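Local structure of aspartyl-tRNA synthetase 2 (Thermus thermophilus, 1N9W) at residues E15-G20 with A58-G63; G118-A123 with R254-T259; D140-T145 with F190-E195; V314-R319 with E329-T334. The protein charges both tRNA(Asp) and tRNA(Asn) with L-aspartate, which it first activates with ATP to Asp-AMP, and works as a homodimer. All blocks are in the same frame, centred on the assembly; numbering follows the deposited sequence.

Overall arrangement
Interaction 1 lies in the N-terminal OB-fold domain, while interactions 2 to 4 belong to the class II catalytic domain. Interactions 2 and 3 use the two ends of helix 119-141, with centres about 32 Å apart, and interaction 3 is nested within the loop closed by interaction 2. Interactions 3 and 4 both reach the catalytic domain's large mixed sheet. Chemistry follows place: backbone pairing joins two strands in the partly buried interaction 1, and aliphatic packing alone carries the surface contact of interaction 2. In the partly buried interaction 3, aromatic rings and polar grips lie beside the second subunit. Salt bridges and hydrogen bonds tie strand end to loop in interaction 4, also partly buried.

Interaction 1: residues E15-G20 with A58-G63; sequences EVELLG and ALRVRG
In the OB-fold, anticodon-binding domain, Val-16, Leu-18 and Gly-20 form antiparallel hydrogen-bonded pairs with Gly-63, Val-61 and Leu-59, the strand directions lying 168° apart. Six backbone bonds join them, the shortest from Leu-18 N to Val-61 O at 2.6 Å. Side chains alternate between two faces. On the buried one Leu-18 CB lies 4.2 Å from Val-61 CB, branched aliphatic groups that suit a barrel interior. The face bearing Glu-17, Leu-19, Arg-60 and Arg-62 is more polar. There Glu-17 OE2 alone serves both Arg-60 NE (3.0 Å) and Arg-60 NH2 (3.1 Å) through weak, bent bonds of a salt bridge. This oxygen sits at the guanidinium edge, although the carboxylate is turned 72° from that plane. Arg-60 CG, anti to the backbone N (chi1 169°), begins an extended chain and lies 3.7 Å from Leu-19 CD2. An alanine in place of Arg-60 would probably leave Glu-17 without its cationic mate and bare part of the Leu-19 methyl. Arg-60 also bridges Glu-83, and Arg-62 pairs with Glu-81, both on strand 81-84. Leu-18 and Val-61 pack on Leu-36 of strand 31-38, while Leu-19 meets Phe-223 of the second subunit.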
loop_
_atom_site.group_PDB
_atom_site.type_symbol
_atom_site.label_atom_id
_atom_site.label_comp_id
_atom_site.label_asym_id
_atom_site.label_seq_id
_atom_site.Cartn_x
_atom_site.Cartn_y
_atom_site.Cartn_z
ATOM N N GLU B 15 -14.901 31.253 17.476
ATOM C CA GLU B 15 -15.417 31.296 16.129
ATOM C C GLU B 15 -14.562 30.305 15.349
ATOM O O GLU B 15 -13.332 30.364 15.412
ATOM C CB GLU B 15 -15.251 32.698 15.534
ATOM C CG GLU B 15 -16.323 33.083 14.527
ATOM C CD GLU B 15 -17.491 33.814 15.177
ATOM O OE1 GLU B 15 -17.349 35.025 15.475
ATOM O OE2 GLU B 15 -18.549 33.181 15.410
ATOM N N VAL B 16 -15.200 29.375 14.645
ATOM C CA VAL B 16 -14.457 28.394 13.861
ATOM C C VAL B 16 -14.976 28.345 12.425
ATOM O O VAL B 16 -16.018 28.931 12.096
ATOM C CB VAL B 16 -14.556 26.964 14.474
ATOM C CG1 VAL B 16 -14.132 26.987 15.931
ATOM C CG2 VAL B 16 -15.966 26.413 14.326
ATOM N N GLU B 17 -14.229 27.666 11.565
ATOM C CA GLU B 17 -14.629 27.525 10.169
ATOM C C GLU B 17 -14.794 26.042 9.883
ATOM O O GLU B 17 -13.928 25.245 10.221
ATOM C CB GLU B 17 -13.568 28.117 9.242
ATOM C CG GLU B 17 -14.046 28.234 7.806
ATOM C CD GLU B 17 -13.066 28.952 6.899
ATOM O OE1 GLU B 17 -12.130 28.288 6.387
ATOM O OE2 GLU B 17 -13.228 30.188 6.714
ATOM N N LEU B 18 -15.919 25.666 9.285
ATOM C CA LEU B 18 -16.171 24.258 8.973
ATOM C C LEU B 18 -16.258 24.077 7.457
ATOM O O LEU B 18 -16.624 25.007 6.733
ATOM C CB LEU B 18 -17.496 23.810 9.608
ATOM C CG LEU B 18 -17.681 23.973 11.134
ATOM C CD1 LEU B 18 -19.147 23.942 11.475
ATOM C CD2 LEU B 18 -16.927 22.878 11.866
ATOM N N LEU B 19 -15.886 22.891 6.983
ATOM C CA LEU B 19 -15.981 22.547 5.562
ATOM C C LEU B 19 -16.609 21.164 5.572
ATOM O O LEU B 19 -16.200 20.305 6.352
ATOM C CB LEU B 19 -14.602 22.487 4.889
ATOM C CG LEU B 19 -13.819 23.815 4.838
ATOM C CD1 LEU B 19 -12.430 23.581 4.240
ATOM C CD2 LEU B 19 -14.606 24.834 4.013
ATOM N N GLY B 20 -17.628 20.954 4.743
ATOM C CA GLY B 20 -18.278 19.651 4.706
ATOM C C GLY B 20 -19.466 19.619 3.766
ATOM O O GLY B 20 -19.558 20.442 2.856
ATOM N N ALA B 58 -21.925 20.999 -1.009
ATOM C CA ALA B 58 -20.669 21.207 -0.294
ATOM C C ALA B 58 -20.748 22.610 0.290
ATOM O O ALA B 58 -21.092 23.562 -0.411
ATOM C CB ALA B 58 -19.489 21.086 -1.247
ATOM N N LEU B 59 -20.426 22.736 1.573
ATOM C CA LEU B 59 -20.509 24.025 2.249
ATOM C C LEU B 59 -19.299 24.440 3.069
ATOM O O LEU B 59 -18.449 23.632 3.451
ATOM C CB LEU B 59 -21.687 24.021 3.220
ATOM C CG LEU B 59 -23.079 23.554 2.842
ATOM C CD1 LEU B 59 -23.917 23.582 4.104
ATOM C CD2 LEU B 59 -23.676 24.436 1.767
ATOM N N ARG B 60 -19.267 25.728 3.361
ATOM C CA ARG B 60 -18.258 26.293 4.223
ATOM C C ARG B 60 -19.102 27.045 5.248
ATOM O O ARG B 60 -20.032 27.765 4.872
ATOM C CB ARG B 60 -17.360 27.262 3.458
ATOM C CG ARG B 60 -16.459 28.075 4.352
ATOM C CD ARG B 60 -15.421 28.830 3.550
ATOM N NE ARG B 60 -14.945 29.967 4.305
ATOM C CZ ARG B 60 -15.632 31.093 4.476
ATOM N NH1 ARG B 60 -16.830 31.242 3.928
ATOM N NH2 ARG B 60 -15.133 32.067 5.232
ATOM N N VAL B 61 -18.818 26.837 6.529
ATOM C CA VAL B 61 -19.551 27.511 7.593
ATOM C C VAL B 61 -18.623 28.189 8.593
ATOM O O VAL B 61 -17.665 27.588 9.092
ATOM C CB VAL B 61 -20.459 26.548 8.405
ATOM C CG1 VAL B 61 -21.050 27.298 9.613
ATOM C CG2 VAL B 61 -21.586 25.982 7.526
ATOM N N ARG B 62 -18.920 29.450 8.879
ATOM C CA ARG B 62 -18.149 30.225 9.854
ATOM C C ARG B 62 -19.104 30.546 10.999
ATOM O O ARG B 62 -20.186 31.089 10.778
ATOM C CB ARG B 62 -17.630 31.517 9.215
ATOM C CG ARG B 62 -16.986 32.485 10.204
ATOM C CD ARG B 62 -16.338 33.674 9.491
ATOM N NE ARG B 62 -17.307 34.533 8.786
ATOM C CZ ARG B 62 -17.968 35.545 9.346
ATOM N NH1 ARG B 62 -17.777 35.843 10.627
ATOM N NH2 ARG B 62 -18.807 36.263 8.619
ATOM N N GLY B 63 -18.713 30.205 12.220
ATOM C CA GLY B 63 -19.585 30.474 13.345
ATOM C C GLY B 63 -19.055 30.175 14.731
ATOM O O GLY B 63 -17.934 29.691 14.896
#

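Interaction 2: residues G118-A123 with R254-T259; sequences GEKARA and RLLGAT
Leu-255 and Leu-256, at the end of helix 250-255, pack against Glu-119, Lys-120 and Ala-123 at the start of helix 119-141. Apolar contacts dominate. Leu-256 CD1 lies 3.8 Å from Ala-123 CB, a methyl small enough to admit the leucine fork close to the helix. Leu-255 CG stands anti to its backbone N (chi1 168°), and from it CD2 reaches to 3.7 Å from Glu-119 CB. The aliphatic part of Lys-120 crosses Leu-255 at a slant, the two CG atoms 4.0 Å apart, so the extended lysine chain lies against the leucine at the exposed side. A second kind of contact sets methyls against backbone oxygens: Leu-255 CD2 is 3.6 Å from Glu-119 O, and Leu-256 CD2 is equally near Lys-120 O. A serine in place of Leu-256 would lose both methyls and would probably open a gap beside Ala-123 and Leu-402 of helix 394-402. Gly-257, with phi 56°, ends its helix in a Schellman motif, its N bonded to Arg-254 O at 2.8 Å, while Gly-118 occupies the N-cap position of the other helix. Since the two segments share neither a hydrogen bond nor a salt bridge, their fit rests on shape and dispersion, and no directional bond between them sets the angle at which the helix ends meet.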
loop_
_atom_site.group_PDB
_atom_site.type_symbol
_atom_site.label_atom_id
_atom_site.label_comp_id
_atom_site.label_asym_id
_atom_site.label_seq_id
_atom_site.Cartn_x
_atom_site.Cartn_y
_atom_site.Cartn_z
ATOM N N GLY B 118 -22.298 8.267 3.500
ATOM C CA GLY B 118 -22.841 8.080 4.838
ATOM C C GLY B 118 -21.773 7.643 5.827
ATOM O O GLY B 118 -20.818 6.965 5.442
ATOM N N GLU B 119 -21.927 8.033 7.092
ATOM C CA GLU B 119 -20.961 7.683 8.139
ATOM C C GLU B 119 -20.778 6.177 8.314
ATOM O O GLU B 119 -19.654 5.685 8.398
ATOM C CB GLU B 119 -21.381 8.262 9.499
ATOM C CG GLU B 119 -21.362 9.773 9.604
ATOM C CD GLU B 119 -21.376 10.253 11.058
ATOM O OE1 GLU B 119 -20.308 10.233 11.709
ATOM O OE2 GLU B 119 -22.456 10.638 11.545
ATOM N N LYS B 120 -21.890 5.457 8.391
ATOM C CA LYS B 120 -21.829 4.022 8.577
ATOM C C LYS B 120 -21.402 3.303 7.314
ATOM O O LYS B 120 -20.766 2.258 7.375
ATOM C CB LYS B 120 -23.181 3.489 9.042
ATOM C CG LYS B 120 -23.548 3.903 10.457
ATOM C CD LYS B 120 -24.860 3.261 10.871
ATOM C CE LYS B 120 -25.278 3.679 12.272
ATOM N NZ LYS B 120 -26.578 3.049 12.634
ATOM N N ALA B 121 -21.748 3.858 6.163
ATOM C CA ALA B 121 -21.379 3.234 4.901
ATOM C C ALA B 121 -19.880 3.355 4.613
ATOM O O ALA B 121 -19.274 2.435 4.059
ATOM C CB ALA B 121 -22.185 3.852 3.759
ATOM N N ARG B 122 -19.289 4.480 5.003
ATOM C CA ARG B 122 -17.861 4.749 4.766
ATOM C C ARG B 122 -16.948 4.161 5.856
ATOM O O ARG B 122 -15.781 3.864 5.604
ATOM C CB ARG B 122 -17.631 6.272 4.728
ATOM C CG ARG B 122 -17.149 6.835 6.077
ATOM C CD ARG B 122 -17.884 8.081 6.594
ATOM N NE ARG B 122 -17.561 9.299 5.881
ATOM C CZ ARG B 122 -17.592 10.521 6.418
ATOM N NH1 ARG B 122 -17.924 10.708 7.690
ATOM N NH2 ARG B 122 -17.290 11.575 5.668
ATOM N N ALA B 123 -17.492 4.012 7.063
ATOM C CA ALA B 123 -16.717 3.528 8.198
ATOM C C ALA B 123 -15.903 2.238 8.002
ATOM O O ALA B 123 -14.743 2.167 8.406
ATOM C CB ALA B 123 -17.627 3.406 9.431
ATOM N N ARG B 254 -16.764 2.213 17.044
ATOM C CA ARG B 254 -17.872 2.454 17.959
ATOM C C ARG B 254 -19.165 2.792 17.222
ATOM O O ARG B 254 -20.244 2.340 17.606
ATOM C CB ARG B 254 -17.517 3.577 18.932
ATOM C CG ARG B 254 -16.537 3.162 20.014
ATOM C CD ARG B 254 -16.379 4.264 21.045
ATOM N NE ARG B 254 -15.595 5.395 20.536
ATOM C CZ ARG B 254 -14.277 5.366 20.368
ATOM N NH1 ARG B 254 -13.595 4.265 20.667
ATOM N NH2 ARG B 254 -13.639 6.436 19.915
ATOM N N LEU B 255 -19.060 3.583 16.161
ATOM C CA LEU B 255 -20.237 3.969 15.389
ATOM C C LEU B 255 -20.969 2.741 14.843
ATOM O O LEU B 255 -22.196 2.665 14.892
ATOM C CB LEU B 255 -19.814 4.881 14.237
ATOM C CG LEU B 255 -20.859 5.171 13.159
ATOM C CD1 LEU B 255 -21.918 6.125 13.701
ATOM C CD2 LEU B 255 -20.164 5.759 11.945
ATOM N N LEU B 256 -20.215 1.778 14.322
ATOM C CA LEU B 256 -20.821 0.565 13.778
ATOM C C LEU B 256 -21.221 -0.366 14.921
ATOM O O LEU B 256 -21.826 -1.413 14.703
ATOM C CB LEU B 256 -19.840 -0.134 12.828
ATOM C CG LEU B 256 -19.372 0.681 11.615
ATOM C CD1 LEU B 256 -18.219 -0.014 10.921
ATOM C CD2 LEU B 256 -20.530 0.883 10.660
ATOM N N GLY B 257 -20.875 0.031 16.141
ATOM C CA GLY B 257 -21.206 -0.771 17.305
ATOM C C GLY B 257 -20.683 -2.197 17.257
ATOM O O GLY B 257 -21.198 -3.068 17.947
ATOM N N ALA B 258 -19.659 -2.441 16.449
ATOM C CA ALA B 258 -19.097 -3.782 16.338
ATOM C C ALA B 258 -18.494 -4.236 17.666
ATOM O O ALA B 258 -17.826 -3.453 18.343
ATOM C CB ALA B 258 -18.026 -3.805 15.247
ATOM N N THR B 259 -18.731 -5.488 18.044
ATOM C CA THR B 259 -18.164 -6.017 19.286
ATOM C C THR B 259 -16.746 -6.499 18.960
ATOM O O THR B 259 -16.542 -7.233 17.992
ATOM C CB THR B 259 -18.991 -7.208 19.832
ATOM O OG1 THR B 259 -18.976 -8.283 18.885
ATOM C CG2 THR B 259 -20.428 -6.788 20.094
#

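Interaction 3: residues D140-T145 with F190-E195; sequences DRQDFT and FERVYE
Arg-192 lays its CB over the centre of the Phe-144 ring, 3.5 Å from the centroid and 8° off the normal, in a CH-pi contact. The two side chains cross at about a right angle, and the arginine, bent at chi2 and chi3, carries its guanidinium to Gln-142 O. That oxygen is gripped side-on by two nitrogens: Arg-192 NE, 2.9 Å from Gln-142 O, comes nearly straight down the carbonyl, while Arg-192 NH2, at 3.1 Å, meets a lone pair. A second CH-pi contact puts Thr-145 CG2 over a face of Phe-190, displaced toward the rim. Tyr-194 turns its edge to Asp-140 and to Phe-144 CB. Its OH donates to Asp-140 OD1 at 3.0 Å from above the carboxylate plane. In the backbone, Thr-145 and Val-193 form a parallel bridge, with Thr-145 N bonded to Arg-192 O at 2.9 Å. The contact joins the helix and strand of class II motif 1, the dimer-interface element, to the first strand of motif 2. Asp-140 also bridges Arg-133 of the second subunit. The buried rings pack beside the subunit interface, while the double grip satisfies a carbonyl and is likely to fix the guanidinium's rotation.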
loop_
_atom_site.group_PDB
_atom_site.type_symbol
_atom_site.label_atom_id
_atom_site.label_comp_id
_atom_site.label_asym_id
_atom_site.label_seq_id
_atom_site.Cartn_x
_atom_site.Cartn_y
_atom_site.Cartn_z
ATOM N N ASP B 140 7.174 -3.977 8.455
ATOM C CA ASP B 140 8.322 -3.093 8.193
ATOM C C ASP B 140 9.272 -3.113 9.397
ATOM O O ASP B 140 10.484 -3.124 9.228
ATOM C CB ASP B 140 7.885 -1.634 7.952
ATOM C CG ASP B 140 7.334 -1.390 6.544
ATOM O OD1 ASP B 140 7.572 -2.224 5.634
ATOM O OD2 ASP B 140 6.673 -0.338 6.348
ATOM N N ARG B 141 8.714 -3.097 10.607
ATOM C CA ARG B 141 9.540 -3.117 11.809
ATOM C C ARG B 141 10.298 -4.442 11.977
ATOM O O ARG B 141 11.292 -4.495 12.702
ATOM C CB ARG B 141 8.692 -2.828 13.048
ATOM C CG ARG B 141 9.500 -2.629 14.327
ATOM C CD ARG B 141 8.685 -1.870 15.362
ATOM N NE ARG B 141 7.361 -2.464 15.478
ATOM C CZ ARG B 141 6.217 -1.794 15.376
ATOM N NH1 ARG B 141 6.213 -0.483 15.161
ATOM N NH2 ARG B 141 5.069 -2.450 15.469
ATOM N N GLN B 142 9.826 -5.500 11.313
ATOM C CA GLN B 142 10.491 -6.808 11.349
ATOM C C GLN B 142 11.381 -6.950 10.105
ATOM O O GLN B 142 11.717 -8.060 9.685
ATOM C CB GLN B 142 9.480 -7.963 11.350
ATOM C CG GLN B 142 8.498 -7.998 12.513
ATOM C CD GLN B 142 9.184 -7.908 13.862
ATOM O OE1 GLN B 142 10.154 -8.618 14.127
ATOM N NE2 GLN B 142 8.673 -7.040 14.725
ATOM N N ASP B 143 11.728 -5.817 9.502
ATOM C CA ASP B 143 12.586 -5.794 8.327
ATOM C C ASP B 143 12.024 -6.376 7.034
ATOM O O ASP B 143 12.790 -6.783 6.155
ATOM C CB ASP B 143 13.916 -6.485 8.635
ATOM C CG ASP B 143 15.065 -5.503 8.755
ATOM O OD1 ASP B 143 14.995 -4.616 9.632
ATOM O OD2 ASP B 143 16.030 -5.623 7.968
ATOM N N PHE B 144 10.705 -6.437 6.900
ATOM C CA PHE B 144 10.134 -6.940 5.656
ATOM C C PHE B 144 10.250 -5.823 4.635
ATOM O O PHE B 144 10.345 -4.647 4.996
ATOM C CB PHE B 144 8.658 -7.297 5.816
ATOM C CG PHE B 144 8.423 -8.632 6.447
ATOM C CD1 PHE B 144 8.791 -8.865 7.766
ATOM C CD2 PHE B 144 7.832 -9.661 5.716
ATOM C CE1 PHE B 144 8.575 -10.104 8.354
ATOM C CE2 PHE B 144 7.609 -10.907 6.290
ATOM C CZ PHE B 144 7.981 -11.133 7.613
ATOM N N THR B 145 10.256 -6.189 3.360
ATOM C CA THR B 145 10.325 -5.205 2.287
ATOM C C THR B 145 9.075 -5.340 1.401
ATOM O O THR B 145 8.786 -6.417 0.880
ATOM C CB THR B 145 11.601 -5.396 1.416
ATOM O OG1 THR B 145 12.759 -5.059 2.190
ATOM C CG2 THR B 145 11.556 -4.508 0.179
ATOM N N PHE B 190 15.042 -10.454 -0.757
ATOM C CA PHE B 190 14.900 -9.701 0.492
ATOM C C PHE B 190 14.628 -10.540 1.741
ATOM O O PHE B 190 14.491 -9.994 2.835
ATOM C CB PHE B 190 13.790 -8.658 0.326
ATOM C CG PHE B 190 14.112 -7.577 -0.672
ATOM C CD1 PHE B 190 15.234 -6.773 -0.505
ATOM C CD2 PHE B 190 13.273 -7.342 -1.765
ATOM C CE1 PHE B 190 15.522 -5.748 -1.405
ATOM C CE2 PHE B 190 13.550 -6.317 -2.675
ATOM C CZ PHE B 190 14.679 -5.518 -2.496
ATOM N N GLU B 191 14.540 -11.858 1.570
ATOM C CA GLU B 191 14.311 -12.784 2.687
ATOM C C GLU B 191 12.915 -12.703 3.309
ATOM O O GLU B 191 12.322 -13.727 3.658
ATOM C CB GLU B 191 15.357 -12.551 3.793
ATOM C CG GLU B 191 16.810 -12.856 3.411
ATOM C CD GLU B 191 17.800 -12.503 4.525
ATOM O OE1 GLU B 191 17.427 -12.614 5.717
ATOM O OE2 GLU B 191 18.955 -12.134 4.211
ATOM N N ARG B 192 12.404 -11.483 3.450
ATOM C CA ARG B 192 11.087 -11.237 4.044
ATOM C C ARG B 192 10.387 -10.154 3.238
ATOM O O ARG B 192 10.867 -9.020 3.163
ATOM C CB ARG B 192 11.264 -10.771 5.496
ATOM C CG ARG B 192 12.046 -11.747 6.322
ATOM C CD ARG B 192 12.972 -11.036 7.278
ATOM N NE ARG B 192 12.309 -10.651 8.497
ATOM C CZ ARG B 192 12.130 -11.455 9.539
ATOM N NH1 ARG B 192 12.570 -12.704 9.509
ATOM N NH2 ARG B 192 11.507 -11.002 10.626
ATOM N N VAL B 193 9.256 -10.505 2.641
ATOM C CA VAL B 193 8.508 -9.554 1.828
ATOM C C VAL B 193 7.006 -9.698 2.008
ATOM O O VAL B 193 6.521 -10.692 2.544
ATOM C CB VAL B 193 8.797 -9.752 0.310
ATOM C CG1 VAL B 193 10.287 -9.694 0.042
ATOM C CG2 VAL B 193 8.211 -11.071 -0.169
ATOM N N TYR B 194 6.275 -8.682 1.566
ATOM C CA TYR B 194 4.831 -8.712 1.652
ATOM C C TYR B 194 4.268 -7.861 0.540
ATOM O O TYR B 194 4.979 -7.063 -0.076
ATOM C CB TYR B 194 4.334 -8.180 2.999
ATOM C CG TYR B 194 4.574 -6.704 3.211
ATOM C CD1 TYR B 194 5.737 -6.246 3.825
ATOM C CD2 TYR B 194 3.619 -5.763 2.818
ATOM C CE1 TYR B 194 5.941 -4.887 4.051
ATOM C CE2 TYR B 194 3.811 -4.406 3.038
ATOM C CZ TYR B 194 4.976 -3.974 3.659
ATOM O OH TYR B 194 5.162 -2.636 3.917
ATOM N N GLU B 195 2.985 -8.035 0.267
ATOM C CA GLU B 195 2.357 -7.259 -0.785
ATOM C C GLU B 195 0.879 -7.075 -0.527
ATOM O O GLU B 195 0.198 -7.960 0.001
ATOM C CB GLU B 195 2.590 -7.925 -2.147
ATOM C CG GLU B 195 1.795 -7.302 -3.297
ATOM C CD GLU B 195 2.204 -7.837 -4.664
ATOM O OE1 GLU B 195 2.339 -9.069 -4.821
ATOM O OE2 GLU B 195 2.383 -7.017 -5.591
HETATM O O HOH W 1 13.792 -7.290 3.630
#

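Interaction 4: residues V314-R319 with E329-T334; sequences VTRYPR and EEDGTT
Pro-318 and Thr-333 come closest in the backbone, CA atoms 4.4 Å apart, where the chain leaves strand 311-315 and, after a loop, heads for strand 336-341. Arg-316 takes a positive phi of 49°, and Arg-319 N then bonds to Gly-332 O at 2.9 Å. The loop segment is folded on itself: Glu-330 centres an inverse gamma turn, and Gly-332 adopts a phi of 94° at which a CB would strike the preceding carbonyl oxygen. Among the side chains, Arg-316 joins Glu-329 and Asp-331 in a salt-bridge network. Glu-329 OE2 lies over a face of the Arg-316 guanidinium, 2.9 Å from Arg-316 NH2, with the two planes nearly perpendicular. Asp-331 OD2 makes a long charge pair with Arg-316 NH1 (3.9 Å) and lies well out of the guanidinium plane. The other oxygen, Asp-331 OD1, accepts from Thr-333 OG1 at 2.7 Å on its syn side, which would help to steady the carboxylate. Thr-334 uses both branches: its OG1 donates to Tyr-317 O at 2.8 Å from above the carbonyl plane, while its CG2 packs 3.4 Å from Arg-319 CG. The ring of Tyr-317 meets His-272 and makes a cation-pi contact with Arg-322. The contact closes the base of the connection between adjacent antiparallel strands of the class II catalytic sheet, with the side chain of Tyr-317 about 7 Å from those of Glu-345 and Ser-348, predicted to bind ATP and aspartate respectively.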
loop_
_atom_site.group_PDB
_atom_site.type_symbol
_atom_site.label_atom_id
_atom_site.label_comp_id
_atom_site.label_asym_id
_atom_site.label_seq_id
_atom_site.Cartn_x
_atom_site.Cartn_y
_atom_site.Cartn_z
ATOM N N VAL B 314 -6.600 -24.119 11.658
ATOM C CA VAL B 314 -6.830 -25.478 11.176
ATOM C C VAL B 314 -5.520 -25.901 10.512
ATOM O O VAL B 314 -5.175 -25.414 9.437
ATOM C CB VAL B 314 -7.968 -25.532 10.131
ATOM C CG1 VAL B 314 -8.219 -26.969 9.706
ATOM C CG2 VAL B 314 -9.233 -24.934 10.714
ATOM N N THR B 315 -4.803 -26.814 11.162
ATOM C CA THR B 315 -3.510 -27.278 10.673
ATOM C C THR B 315 -3.502 -28.656 10.022
ATOM O O THR B 315 -4.471 -29.406 10.109
ATOM C CB THR B 315 -2.488 -27.311 11.810
ATOM O OG1 THR B 315 -2.958 -28.197 12.829
ATOM C CG2 THR B 315 -2.299 -25.920 12.404
ATOM N N ARG B 316 -2.376 -28.972 9.383
ATOM C CA ARG B 316 -2.151 -30.249 8.703
ATOM C C ARG B 316 -3.266 -30.688 7.761
ATOM O O ARG B 316 -4.115 -31.498 8.127
ATOM C CB ARG B 316 -1.896 -31.357 9.732
ATOM C CG ARG B 316 -0.614 -31.197 10.540
ATOM C CD ARG B 316 0.630 -31.269 9.664
ATOM N NE ARG B 316 1.857 -31.132 10.444
ATOM C CZ ARG B 316 2.255 -32.000 11.370
ATOM N NH1 ARG B 316 1.524 -33.076 11.635
ATOM N NH2 ARG B 316 3.383 -31.789 12.038
ATOM N N TYR B 317 -3.251 -30.162 6.541
ATOM C CA TYR B 317 -4.247 -30.523 5.538
ATOM C C TYR B 317 -3.711 -31.657 4.667
ATOM O O TYR B 317 -2.500 -31.804 4.509
ATOM C CB TYR B 317 -4.577 -29.323 4.648
ATOM C CG TYR B 317 -5.585 -28.353 5.224
ATOM C CD1 TYR B 317 -5.297 -27.603 6.364
ATOM C CD2 TYR B 317 -6.830 -28.183 4.621
ATOM C CE1 TYR B 317 -6.227 -26.705 6.887
ATOM C CE2 TYR B 317 -7.766 -27.291 5.136
ATOM C CZ TYR B 317 -7.459 -26.557 6.269
ATOM O OH TYR B 317 -8.381 -25.680 6.787
ATOM N N PRO B 318 -4.610 -32.483 4.100
ATOM C CA PRO B 318 -4.215 -33.606 3.237
ATOM C C PRO B 318 -3.495 -33.105 1.983
ATOM O O PRO B 318 -3.935 -32.145 1.356
ATOM C CB PRO B 318 -5.550 -34.265 2.898
ATOM C CG PRO B 318 -6.370 -33.998 4.116
ATOM C CD PRO B 318 -6.051 -32.550 4.406
ATOM N N ARG B 319 -2.398 -33.754 1.617
ATOM C CA ARG B 319 -1.656 -33.339 0.438
ATOM C C ARG B 319 -2.551 -33.162 -0.781
ATOM O O ARG B 319 -2.299 -32.303 -1.629
ATOM C CB ARG B 319 -0.560 -34.346 0.101
ATOM C CG ARG B 319 0.619 -34.344 1.047
ATOM C CD ARG B 319 1.766 -35.108 0.417
ATOM N NE ARG B 319 2.083 -34.571 -0.907
ATOM C CZ ARG B 319 2.924 -35.138 -1.768
ATOM N NH1 ARG B 319 3.541 -36.268 -1.451
ATOM N NH2 ARG B 319 3.151 -34.574 -2.946
ATOM N N GLU B 329 4.226 -33.605 4.439
ATOM C CA GLU B 329 4.506 -34.157 5.756
ATOM C C GLU B 329 4.449 -35.664 5.539
ATOM O O GLU B 329 3.733 -36.140 4.659
ATOM C CB GLU B 329 3.433 -33.708 6.748
ATOM C CG GLU B 329 3.855 -33.746 8.216
ATOM C CD GLU B 329 4.906 -32.697 8.556
ATOM O OE1 GLU B 329 5.957 -32.669 7.883
ATOM O OE2 GLU B 329 4.677 -31.899 9.491
ATOM N N GLU B 330 5.198 -36.429 6.321
ATOM C CA GLU B 330 5.172 -37.878 6.138
ATOM C C GLU B 330 4.127 -38.564 7.005
ATOM O O GLU B 330 4.445 -39.245 7.976
ATOM C CB GLU B 330 6.548 -38.488 6.394
ATOM C CG GLU B 330 6.571 -39.970 6.084
ATOM C CD GLU B 330 5.844 -40.288 4.793
ATOM O OE1 GLU B 330 6.336 -39.878 3.716
ATOM O OE2 GLU B 330 4.775 -40.934 4.848
ATOM N N ASP B 331 2.872 -38.367 6.623
ATOM C CA ASP B 331 1.726 -38.948 7.304
ATOM C C ASP B 331 0.525 -38.578 6.451
ATOM O O ASP B 331 -0.627 -38.726 6.859
ATOM C CB ASP B 331 1.598 -38.402 8.739
ATOM C CG ASP B 331 1.483 -36.892 8.792
ATOM O OD1 ASP B 331 2.043 -36.218 7.900
ATOM O OD2 ASP B 331 0.858 -36.375 9.741
ATOM N N GLY B 332 0.830 -38.103 5.245
ATOM C CA GLY B 332 -0.198 -37.712 4.300
ATOM C C GLY B 332 -0.552 -36.236 4.332
ATOM O O GLY B 332 -1.107 -35.709 3.368
ATOM N N THR B 333 -0.229 -35.567 5.436
ATOM C CA THR B 333 -0.542 -34.148 5.587
ATOM C C THR B 333 0.477 -33.217 4.934
ATOM O O THR B 333 1.300 -33.638 4.118
ATOM C CB THR B 333 -0.668 -33.758 7.082
ATOM O OG1 THR B 333 0.596 -33.918 7.736
ATOM C CG2 THR B 333 -1.704 -34.629 7.776
ATOM N N THR B 334 0.395 -31.941 5.300
ATOM C CA THR B 334 1.288 -30.905 4.790
ATOM C C THR B 334 1.468 -29.840 5.863
ATOM O O THR B 334 0.686 -29.766 6.810
ATOM C CB THR B 334 0.711 -30.226 3.528
ATOM O OG1 THR B 334 -0.649 -29.851 3.765
ATOM C CG2 THR B 334 0.776 -31.161 2.338
#